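Local coordinates for protein member of DUF4221 family (Bacteroides vulgatus, PDB 3S9J) that is of unknown function but folds as a six-bladed beta-propeller of the DUF4221 family and carries bound sodium ions in the crystal, at residues 151-154 and 155-159; 182-185 and 186-190; 253-256 and 257-261. One frame throughout, in Å; residues are numbered along the deposited sequence. Where two conformers were deposited one is given.

Contact 1: residues 151-154 and 155-159; sequences ILKP and DMKKE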
ATOM      1  N   ILE A 151     -13.444  10.140  -1.379  1.00 40.06           N
ATOM      2  CA  ILE A 151     -14.529  11.026  -1.811  1.00 41.91           C
ATOM      3  C   ILE A 151     -15.236  11.749  -0.638  1.00 45.02           C
ATOM      4  O   ILE A 151     -15.309  11.229   0.455  1.00 45.89           O
ATOM      5  CB  ILE A 151     -15.567  10.265  -2.679  1.00 42.54           C
ATOM      6  CG1 ILE A 151     -16.202   9.127  -1.875  1.00 41.48           C
ATOM      7  CG2 ILE A 151     -14.878   9.741  -3.940  1.00 37.29           C
ATOM      8  CD1 ILE A 151     -17.331   8.390  -2.578  1.00 42.82           C
ATOM      9  N   LEU A 152     -15.755  12.944  -0.889  1.00 51.54           N
ATOM     10  CA  LEU A 152     -16.271  13.801   0.190  1.00 55.33           C
ATOM     11  C   LEU A 152     -17.794  13.784   0.294  1.00 56.05           C
ATOM     12  O   LEU A 152     -18.384  14.521   1.085  1.00 57.38           O
ATOM     13  CB  LEU A 152     -15.766  15.239   0.014  1.00 57.57           C
ATOM     14  CG  LEU A 152     -14.274  15.479   0.315  1.00 60.69           C
ATOM     15  CD1 LEU A 152     -13.955  16.980   0.158  1.00 62.78           C
ATOM     16  CD2 LEU A 152     -13.854  14.928   1.715  1.00 59.02           C
ATOM     17  N   LYS A 153     -18.427  12.945  -0.508  1.00 55.57           N
ATOM     18  CA  LYS A 153     -19.869  12.800  -0.443  1.00 56.45           C
ATOM     19  C   LYS A 153     -20.228  11.431  -0.974  1.00 54.86           C
ATOM     20  O   LYS A 153     -19.593  10.953  -1.909  1.00 53.61           O
ATOM     21  CB  LYS A 153     -20.561  13.909  -1.226  1.00 60.01           C
ATOM     22  CG  LYS A 153     -20.413  13.861  -2.735  1.00 59.61           C
ATOM     23  CD  LYS A 153     -21.300  14.912  -3.351  1.00 61.15           C
ATOM     24  CE  LYS A 153     -21.487  14.714  -4.838  1.00 65.69           C
ATOM     25  NZ  LYS A 153     -22.774  15.287  -5.335  1.00 59.33           N
ATOM     26  N   PRO A 154     -21.242  10.792  -0.370  1.00 54.16           N
ATOM     27  CA  PRO A 154     -21.545   9.416  -0.689  1.00 51.11           C
ATOM     28  C   PRO A 154     -22.148   9.195  -2.096  1.00 48.24           C
ATOM     29  O   PRO A 154     -21.938   8.123  -2.679  1.00 46.25           O
ATOM     30  CB  PRO A 154     -22.557   9.027   0.392  1.00 53.40           C
ATOM     31  CG  PRO A 154     -23.265  10.291   0.706  1.00 56.93           C
ATOM     32  CD  PRO A 154     -22.234  11.377   0.555  1.00 55.31           C
ATOM     33  N   ASP A 155     -22.878  10.187  -2.618  1.00 46.32           N
ATOM     34  CA  ASP A 155     -23.633  10.041  -3.883  1.00 46.67           C
ATOM     35  C   ASP A 155     -22.955  10.764  -5.055  1.00 45.81           C
ATOM     36  O   ASP A 155     -23.412  11.806  -5.546  1.00 48.61           O
ATOM     37  CB  ASP A 155     -25.086  10.527  -3.719  1.00 50.35           C
ATOM     38  CG  ASP A 155     -25.183  11.993  -3.275  1.00 55.53           C
ATOM     39  OD1 ASP A 155     -24.366  12.409  -2.421  1.00 55.35           O
ATOM     40  OD2 ASP A 155     -26.076  12.714  -3.788  1.00 61.43           O
HETATM   41  N   MSE A 156     -21.859  10.183  -5.509  1.00 44.06           N
HETATM   42  CA  MSE A 156     -21.047  10.786  -6.551  1.00 41.55           C
HETATM   43  C   MSE A 156     -21.764  10.736  -7.882  1.00 41.51           C
HETATM   44  O   MSE A 156     -22.308   9.693  -8.260  1.00 40.10           O
HETATM   45  CB  MSE A 156     -19.705  10.075  -6.653  1.00 40.52           C
HETATM   46  CG  MSE A 156     -18.847  10.189  -5.394  1.00 40.55           C
HETATM   47 SE   MSE A 156     -18.073  11.961  -5.198  0.75 32.70          SE
HETATM   48  CE  MSE A 156     -16.802  11.892  -6.668  1.00 34.04           C
ATOM     49  N   LYS A 157     -21.756  11.870  -8.581  1.00 41.04           N
ATOM     50  CA  LYS A 157     -22.185  11.935  -9.969  1.00 44.25           C
ATOM     51  C   LYS A 157     -20.950  11.954 -10.864  1.00 43.97           C
ATOM     52  O   LYS A 157     -19.858  12.247 -10.394  1.00 41.38           O
ATOM     53  CB  LYS A 157     -23.041  13.188 -10.210  1.00 47.74           C
ATOM     54  CG  LYS A 157     -24.168  13.409  -9.168  1.00 52.72           C
ATOM     55  CD  LYS A 157     -25.229  12.301  -9.198  1.00 55.69           C
ATOM     56  CE  LYS A 157     -26.075  12.279  -7.919  1.00 58.19           C
ATOM     57  NZ  LYS A 157     -26.811  10.992  -7.741  1.00 58.82           N
ATOM     58  N   LYS A 158     -21.122  11.633 -12.146  1.00 42.53           N
ATOM     59  CA  LYS A 158     -20.014  11.615 -13.116  1.00 45.07           C
ATOM     60  C   LYS A 158     -19.160  12.882 -13.037  1.00 45.70           C
ATOM     61  O   LYS A 158     -17.926  12.822 -13.130  1.00 46.36           O
ATOM     62  CB  LYS A 158     -20.552  11.430 -14.552  1.00 49.16           C
ATOM     63  CG  LYS A 158     -19.700  12.065 -15.658  1.00 57.48           C
ATOM     64  N   GLU A 159     -19.835  14.015 -12.856  1.00 44.82           N
ATOM     65  CA  GLU A 159     -19.215  15.327 -12.871  1.00 46.37           C
ATOM     66  C   GLU A 159     -18.346  15.572 -11.650  1.00 42.01           C
ATOM     67  O   GLU A 159     -17.474  16.430 -11.687  1.00 42.36           O
ATOM     68  CB  GLU A 159     -20.274  16.436 -12.913  1.00 48.46           C
ATOM     69  CG  GLU A 159     -21.017  16.540 -14.244  1.00 59.67           C
ATOM     70  CD  GLU A 159     -22.105  15.482 -14.423  1.00 69.56           C
ATOM     71  OE1 GLU A 159     -22.539  14.879 -13.407  1.00 53.24           O
ATOM     72  OE2 GLU A 159     -22.527  15.269 -15.588  1.00 72.66           O
TER
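Between K153 and M156 the backbone bends through P154 and D155 in an open turn, leaving the CA atoms of K153 and M156 6.5 Å apart. The turn belongs to the long loop that joins strands 144-148 and 165-171, neighbours in an antiparallel blade of the propeller. The two segments meet here by side-chain packing rather than by hydrogen bonds. M156, present as selenomethionine, lies along the concave side of the bend, and I151 and K153 both reach it. Its CG meets CD1 of I151 at 3.7 Å, while SE approaches I151 CB at 3.9 Å. The terminal CE ends beside the CG2 branch of I151, 4.0 Å away, so M156 runs along I151 from CD1 past CB to the CG2 branch. Chi2 (-74°) brings SE back toward I151 and K153, and chi3 (-70°) turns CE toward I151 CG2. K153 comes from another direction: its CG also packs on SE, at 3.9 Å, and its backbone O lies 3.6 Å from M156 CG. I195 of strand 195-197 touches both I151 and M156, and T164 also meets M156.

The other flank of the turn carries the charged groups. The extended K153 chain crosses the D155 side chain at about a right angle, but NZ stops short of a salt bridge with its carboxylate. The firm partner of this ammonium is D160, whose OD2 also accepts a hydrogen bond from K157 N, so one carboxylate oxygen ties the lysine end to the backbone beyond the turn. D155 instead lies alongside the exposed ring of P154, pointing the same way, with its OD1 3.8 Å from P154 CD.

Contact 2: residues 182-185 and 186-190; sequences IFYP and PIFKE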
ATOM      1  N   ILE A 182      -4.551  17.253  -8.119  1.00 32.73           N
ATOM      2  CA  ILE A 182      -4.537  15.980  -8.822  1.00 31.91           C
ATOM      3  C   ILE A 182      -5.889  15.385  -8.514  1.00 31.22           C
ATOM      4  O   ILE A 182      -6.195  15.113  -7.351  1.00 30.20           O
ATOM      5  CB  ILE A 182      -3.452  15.044  -8.286  1.00 31.93           C
ATOM      6  CG1 ILE A 182      -2.056  15.630  -8.526  1.00 35.69           C
ATOM      7  CG2 ILE A 182      -3.540  13.621  -8.949  1.00 31.01           C
ATOM      8  CD1 ILE A 182      -0.971  14.817  -7.751  1.00 41.37           C
ATOM      9  N   PHE A 183      -6.698  15.221  -9.551  1.00 31.04           N
ATOM     10  CA  PHE A 183      -8.113  14.893  -9.408  1.00 29.97           C
ATOM     11  C   PHE A 183      -8.396  13.453  -9.874  1.00 30.31           C
ATOM     12  O   PHE A 183      -7.670  12.894 -10.686  1.00 31.17           O
ATOM     13  CB  PHE A 183      -8.938  15.882 -10.212  1.00 31.85           C
ATOM     14  CG  PHE A 183      -8.819  17.298  -9.699  1.00 30.88           C
ATOM     15  CD1 PHE A 183      -9.590  17.715  -8.620  1.00 31.58           C
ATOM     16  CD2 PHE A 183      -7.898  18.179 -10.243  1.00 35.87           C
ATOM     17  CE1 PHE A 183      -9.472  19.007  -8.119  1.00 34.96           C
ATOM     18  CE2 PHE A 183      -7.783  19.474  -9.747  1.00 36.75           C
ATOM     19  CZ  PHE A 183      -8.564  19.873  -8.678  1.00 34.81           C
ATOM     20  N   TYR A 184      -9.473  12.885  -9.372  1.00 29.46           N
ATOM     21  CA  TYR A 184      -9.871  11.561  -9.822  1.00 29.24           C
ATOM     22  C   TYR A 184     -10.205  11.621 -11.318  1.00 31.31           C
ATOM     23  O   TYR A 184     -10.759  12.594 -11.799  1.00 33.04           O
ATOM     24  CB  TYR A 184     -11.091  11.064  -9.047  1.00 28.37           C
ATOM     25  CG  TYR A 184     -10.771  10.475  -7.723  1.00 27.02           C
ATOM     26  CD1 TYR A 184     -10.595  11.277  -6.597  1.00 25.08           C
ATOM     27  CD2 TYR A 184     -10.639   9.099  -7.574  1.00 25.15           C
ATOM     28  CE1 TYR A 184     -10.285  10.717  -5.328  1.00 27.44           C
ATOM     29  CE2 TYR A 184     -10.336   8.541  -6.324  1.00 26.98           C
ATOM     30  CZ  TYR A 184     -10.175   9.345  -5.208  1.00 26.37           C
ATOM     31  OH  TYR A 184      -9.885   8.762  -3.980  1.00 26.80           O
ATOM     32  N   PRO A 185      -9.813  10.592 -12.061  1.00 32.29           N
ATOM     33  CA  PRO A 185     -10.038  10.580 -13.495  1.00 33.81           C
ATOM     34  C   PRO A 185     -11.514  10.292 -13.806  1.00 33.33           C
ATOM     35  O   PRO A 185     -12.216   9.684 -12.980  1.00 32.80           O
ATOM     36  CB  PRO A 185      -9.133   9.446 -13.983  1.00 33.52           C
ATOM     37  CG  PRO A 185      -8.997   8.529 -12.821  1.00 34.39           C
ATOM     38  CD  PRO A 185      -9.053   9.417 -11.599  1.00 30.08           C
ATOM     39  N   PRO A 186     -11.991  10.741 -14.974  1.00 35.85           N
ATOM     40  CA  PRO A 186     -13.415  10.570 -15.338  1.00 37.31           C
ATOM     41  C   PRO A 186     -13.698   9.181 -15.898  1.00 37.91           C
ATOM     42  O   PRO A 186     -14.171   9.046 -17.038  1.00 38.47           O
ATOM     43  CB  PRO A 186     -13.624  11.651 -16.405  1.00 39.28           C
ATOM     44  CG  PRO A 186     -12.291  11.725 -17.099  1.00 41.86           C
ATOM     45  CD  PRO A 186     -11.263  11.540 -15.981  1.00 39.20           C
ATOM     46  N   ILE A 187     -13.416   8.163 -15.093  1.00 36.01           N
ATOM     47  CA  ILE A 187     -13.555   6.761 -15.514  1.00 35.30           C
ATOM     48  C   ILE A 187     -14.587   5.996 -14.691  1.00 35.35           C
ATOM     49  O   ILE A 187     -14.632   4.771 -14.765  1.00 38.52           O
ATOM     50  CB  ILE A 187     -12.183   6.019 -15.479  1.00 33.67           C
ATOM     51  CG1 ILE A 187     -11.629   5.926 -14.050  1.00 34.77           C
ATOM     52  CG2 ILE A 187     -11.189   6.701 -16.408  1.00 39.13           C
ATOM     53  CD1 ILE A 187     -10.223   5.264 -13.942  1.00 35.52           C
ATOM     54  N   PHE A 188     -15.376   6.713 -13.886  1.00 33.73           N
ATOM     55  CA  PHE A 188     -16.352   6.130 -12.971  1.00 36.40           C
ATOM     56  C   PHE A 188     -17.749   6.514 -13.445  1.00 40.92           C
ATOM     57  O   PHE A 188     -18.133   7.676 -13.398  1.00 40.35           O
ATOM     58  CB  PHE A 188     -16.103   6.629 -11.554  1.00 36.74           C
ATOM     59  CG  PHE A 188     -14.720   6.360 -11.091  1.00 32.90           C
ATOM     60  CD1 PHE A 188     -14.367   5.091 -10.653  1.00 31.00           C
ATOM     61  CD2 PHE A 188     -13.763   7.351 -11.127  1.00 36.15           C
ATOM     62  CE1 PHE A 188     -13.069   4.819 -10.250  1.00 31.46           C
ATOM     63  CE2 PHE A 188     -12.463   7.089 -10.702  1.00 30.53           C
ATOM     64  CZ  PHE A 188     -12.122   5.821 -10.280  1.00 32.46           C
ATOM     65  N   LYS A 189     -18.498   5.518 -13.906  1.00 43.18           N
ATOM     66  CA  LYS A 189     -19.747   5.727 -14.652  0.50 44.86           C
ATOM     67  C   LYS A 189     -21.014   5.585 -13.801  1.00 44.50           C
ATOM     68  O   LYS A 189     -22.018   6.230 -14.057  1.00 45.68           O
ATOM     69  CB  LYS A 189     -19.804   4.728 -15.813  0.50 45.96           C
ATOM     70  CG  LYS A 189     -18.558   4.726 -16.716  0.50 51.09           C
ATOM     71  CD  LYS A 189     -18.121   6.151 -17.089  0.50 53.64           C
ATOM     72  CE  LYS A 189     -17.350   6.211 -18.414  0.50 56.21           C
ATOM     73  NZ  LYS A 189     -16.067   5.465 -18.378  0.50 55.84           N
ATOM     74  N   GLU A 190     -20.974   4.717 -12.799  1.00 42.45           N
ATOM     75  CA  GLU A 190     -22.173   4.432 -12.005  1.00 42.53           C
ATOM     76  C   GLU A 190     -22.506   5.568 -11.052  1.00 43.02           C
ATOM     77  O   GLU A 190     -21.611   6.162 -10.452  1.00 39.85           O
ATOM     78  CB  GLU A 190     -22.017   3.131 -11.217  1.00 43.04           C
ATOM     79  CG  GLU A 190     -21.854   1.891 -12.089  1.00 44.54           C
ATOM     80  CD  GLU A 190     -20.440   1.671 -12.579  1.00 48.72           C
ATOM     81  OE1 GLU A 190     -19.499   2.221 -11.961  1.00 45.33           O
ATOM     82  OE2 GLU A 190     -20.268   0.939 -13.584  1.00 52.90           O
TER
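P185 and I187 meet across P186, the centre of an inverse gamma turn. I187 N donates a weak hydrogen bond of 2.9 Å to P185 O, bent to 145° at the hydrogen, and the short ring it closes turns the chain sharply as it leaves strand 177-183. On the inner side of this bend packing is close. The ring of P185 presents its CG to I187 CD1 at 3.7 Å, the two side chains meeting at a slant. I187 can reach it because chi1 (64°) sets CG1 between the backbone N and carbonyl carbon while the chain extends beyond, to CD1. The same CG1 rests 3.6 Å above one face of the F188 ring, offset toward its rim. F188 comes back over the turn, its CD2 lying 3.4 Å from P185 O, which thus has the I187 N-H and the F188 ring atoms CD2 and CE2 near it, the ring set obliquely to it. F188 CE2 then meets the Y184 ring at its edge, near the ring plane, 4.1 Å from Y184 CD2. This is a looser touch, the phenyl and phenol side chains being set obliquely. Outside the segments W161 meets the F188 ring, F216 touches P185, and P246 touches both I187 and F188. Y184 OH is satisfied by the backbone O of Q149.

The opposite character appears at P186, an exposed residue, whose CB is directed away from the preceding segment and which touches it through little more than its own peptide linkage. Strand 177-183 is the last of its four-stranded antiparallel sheet, and the bend starts the passage to the next sheet, the blade-to-blade connection characteristic of a beta-propeller.

Contact 3: residues 253-256 and 257-261; sequences EGIN and AIIKL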
ATOM      1  N   GLU A 253     -26.786  -3.265  -2.780  1.00 47.65           N
ATOM      2  CA  GLU A 253     -26.681  -4.675  -3.195  1.00 49.51           C
ATOM      3  C   GLU A 253     -26.247  -5.540  -2.015  1.00 49.20           C
ATOM      4  O   GLU A 253     -26.379  -6.761  -2.066  1.00 53.98           O
ATOM      5  CB  GLU A 253     -25.681  -4.891  -4.342  1.00 48.08           C
ATOM      6  CG  GLU A 253     -26.169  -4.461  -5.703  1.00 53.94           C
ATOM      7  CD  GLU A 253     -25.205  -4.824  -6.848  1.00 60.10           C
ATOM      8  OE1 GLU A 253     -24.233  -5.601  -6.639  1.00 47.36           O
ATOM      9  OE2 GLU A 253     -25.441  -4.325  -7.977  1.00 69.16           O
ATOM     10  N   GLY A 254     -25.726  -4.914  -0.964  1.00 47.05           N
ATOM     11  CA  GLY A 254     -25.363  -5.642   0.237  1.00 46.89           C
ATOM     12  C   GLY A 254     -24.050  -6.379   0.093  1.00 45.07           C
ATOM     13  O   GLY A 254     -23.080  -5.839  -0.451  1.00 46.33           O
ATOM     14  N   ILE A 255     -23.997  -7.602   0.618  1.00 38.82           N
ATOM     15  CA  ILE A 255     -22.751  -8.326   0.692  1.00 35.04           C
ATOM     16  C   ILE A 255     -22.231  -8.709  -0.726  1.00 30.47           C
ATOM     17  O   ILE A 255     -21.034  -8.820  -0.914  1.00 32.09           O
ATOM     18  CB  ILE A 255     -22.864  -9.587   1.604  1.00 34.59           C
ATOM     19  CG1 ILE A 255     -21.491 -10.084   2.010  1.00 31.62           C
ATOM     20  CG2 ILE A 255     -23.723 -10.707   0.948  1.00 33.61           C
ATOM     21  CD1 ILE A 255     -20.655  -9.129   2.849  1.00 34.16           C
ATOM     22  N   ASN A 256     -23.145  -8.868  -1.675  1.00 35.23           N
ATOM     23  CA  ASN A 256     -22.867  -9.204  -3.068  0.50 36.04           C
ATOM     24  C   ASN A 256     -21.881  -8.188  -3.695  1.00 36.20           C
ATOM     25  O   ASN A 256     -20.954  -8.524  -4.449  1.00 33.79           O
ATOM     26  CB  ASN A 256     -24.206  -9.216  -3.835  0.50 38.05           C
ATOM     27  CG  ASN A 256     -25.320 -10.051  -3.125  0.50 44.54           C
ATOM     28  OD1 ASN A 256     -25.596 -11.175  -3.535  0.50 53.85           O
ATOM     29  ND2 ASN A 256     -25.966  -9.480  -2.085  0.50 32.83           N
ATOM     30  N   ALA A 257     -22.108  -6.907  -3.369  1.00 35.24           N
ATOM     31  CA  ALA A 257     -21.222  -5.840  -3.854  1.00 34.32           C
ATOM     32  C   ALA A 257     -19.785  -6.005  -3.358  1.00 31.74           C
ATOM     33  O   ALA A 257     -18.824  -5.779  -4.104  1.00 31.78           O
ATOM     34  CB  ALA A 257     -21.769  -4.470  -3.470  1.00 35.87           C
ATOM     35  N   ILE A 258     -19.629  -6.414  -2.097  1.00 30.85           N
ATOM     36  CA  ILE A 258     -18.353  -6.634  -1.479  1.00 29.08           C
ATOM     37  C   ILE A 258     -17.690  -7.902  -2.073  1.00 28.14           C
ATOM     38  O   ILE A 258     -16.493  -7.912  -2.348  1.00 27.62           O
ATOM     39  CB  ILE A 258     -18.515  -6.827   0.067  1.00 32.32           C
ATOM     40  CG1 ILE A 258     -19.177  -5.581   0.713  1.00 40.40           C
ATOM     41  CG2 ILE A 258     -17.214  -7.163   0.738  1.00 28.63           C
ATOM     42  CD1 ILE A 258     -18.679  -4.282   0.189  1.00 44.38           C
ATOM     43  N   ILE A 259     -18.496  -8.942  -2.254  1.00 28.67           N
ATOM     44  CA  ILE A 259     -17.983 -10.213  -2.787  1.00 28.66           C
ATOM     45  C   ILE A 259     -17.413 -10.005  -4.212  1.00 27.18           C
ATOM     46  O   ILE A 259     -16.313 -10.468  -4.506  1.00 28.03           O
ATOM     47  CB  ILE A 259     -19.061 -11.281  -2.772  1.00 31.60           C
ATOM     48  CG1 ILE A 259     -19.323 -11.730  -1.316  1.00 30.56           C
ATOM     49  CG2 ILE A 259     -18.605 -12.525  -3.598  1.00 29.48           C
ATOM     50  CD1 ILE A 259     -20.611 -12.519  -1.138  1.00 30.60           C
ATOM     51  N   LYS A 260     -18.149  -9.268  -5.022  1.00 27.56           N
ATOM     52  CA  LYS A 260     -17.759  -9.031  -6.420  1.00 28.18           C
ATOM     53  C   LYS A 260     -16.425  -8.325  -6.470  1.00 28.67           C
ATOM     54  O   LYS A 260     -15.526  -8.723  -7.217  1.00 28.57           O
ATOM     55  CB  LYS A 260     -18.833  -8.270  -7.174  1.00 29.75           C
ATOM     56  CG  LYS A 260     -20.005  -9.151  -7.584  1.00 34.43           C
ATOM     57  CD  LYS A 260     -20.959  -8.467  -8.518  1.00 49.38           C
ATOM     58  CE  LYS A 260     -21.795  -7.406  -7.820  1.00 50.74           C
ATOM     59  NZ  LYS A 260     -23.047  -7.072  -8.593  1.00 57.22           N
ATOM     60  N   LEU A 261     -16.259  -7.292  -5.641  1.00 29.03           N
ATOM     61  CA  LEU A 261     -14.975  -6.614  -5.597  1.00 28.27           C
ATOM     62  C   LEU A 261     -13.836  -7.483  -5.130  1.00 26.07           C
ATOM     63  O   LEU A 261     -12.723  -7.368  -5.629  1.00 25.19           O
ATOM     64  CB  LEU A 261     -15.041  -5.357  -4.732  1.00 30.30           C
ATOM     65  CG  LEU A 261     -15.802  -4.195  -5.350  1.00 33.37           C
ATOM     66  CD1 LEU A 261     -16.197  -3.162  -4.251  1.00 35.27           C
ATOM     67  CD2 LEU A 261     -14.969  -3.530  -6.435  1.00 35.30           C
TER
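K260 and E253 form a salt bridge, NZ meeting OE1 at 2.7 Å on the syn side of the carboxylate and 20° out of its plane. The two side chains cross at about a right angle. On the way there the lysine passes over the carbonyl of N256, its CG 3.3 Å from N256 O, before chi3 (-73°) bends its end toward the glutamate. The same oxygen accepts a hydrogen bond from K260 N, which fixes the base of the lysine one turn along the helix. With the lysine replaced by an alanine, the E253 carboxylate is likely to be left without its charged mate, free to turn.

Outside this bridge, N256 ND2 donates to E253 O at 2.8 Å, tying the residue that carries the glutamate side chain to the helix start. I259 N bonds to I255 O at 2.9 Å, and I259 CD1 lies 4.1 Å from I255 CG1. G254, at positive phi, redirects the chain into the helix, and its O receives a weak bond from A257 N. I255 and I258 both touch Y296, whereas I259 packs on L289 and P295, so loop residues border the apolar side of helix 255-263, which follows strand 249-250 and precedes strand 266-273 in the chain.

The three contacts follow one another along the chain. Contacts 1 and 2 are the closest pair, with centres about 10 Å apart and nearest atoms about 4 Å apart: 151-159 lies in the loop between two inner strands of a sheet, and 182-190 leaves the last strand of that same sheet. Contact 3 lies farther off, its centre about 19 Å from that of contact 1 and about 21 Å from that of contact 2, just before strand 266-273, the first strand of its sheet. Formic acid, probably from the crystallisation liquor, lies about 5 Å from the K153 side chain in contact 1 and about 4 Å from that of I259 in contact 3.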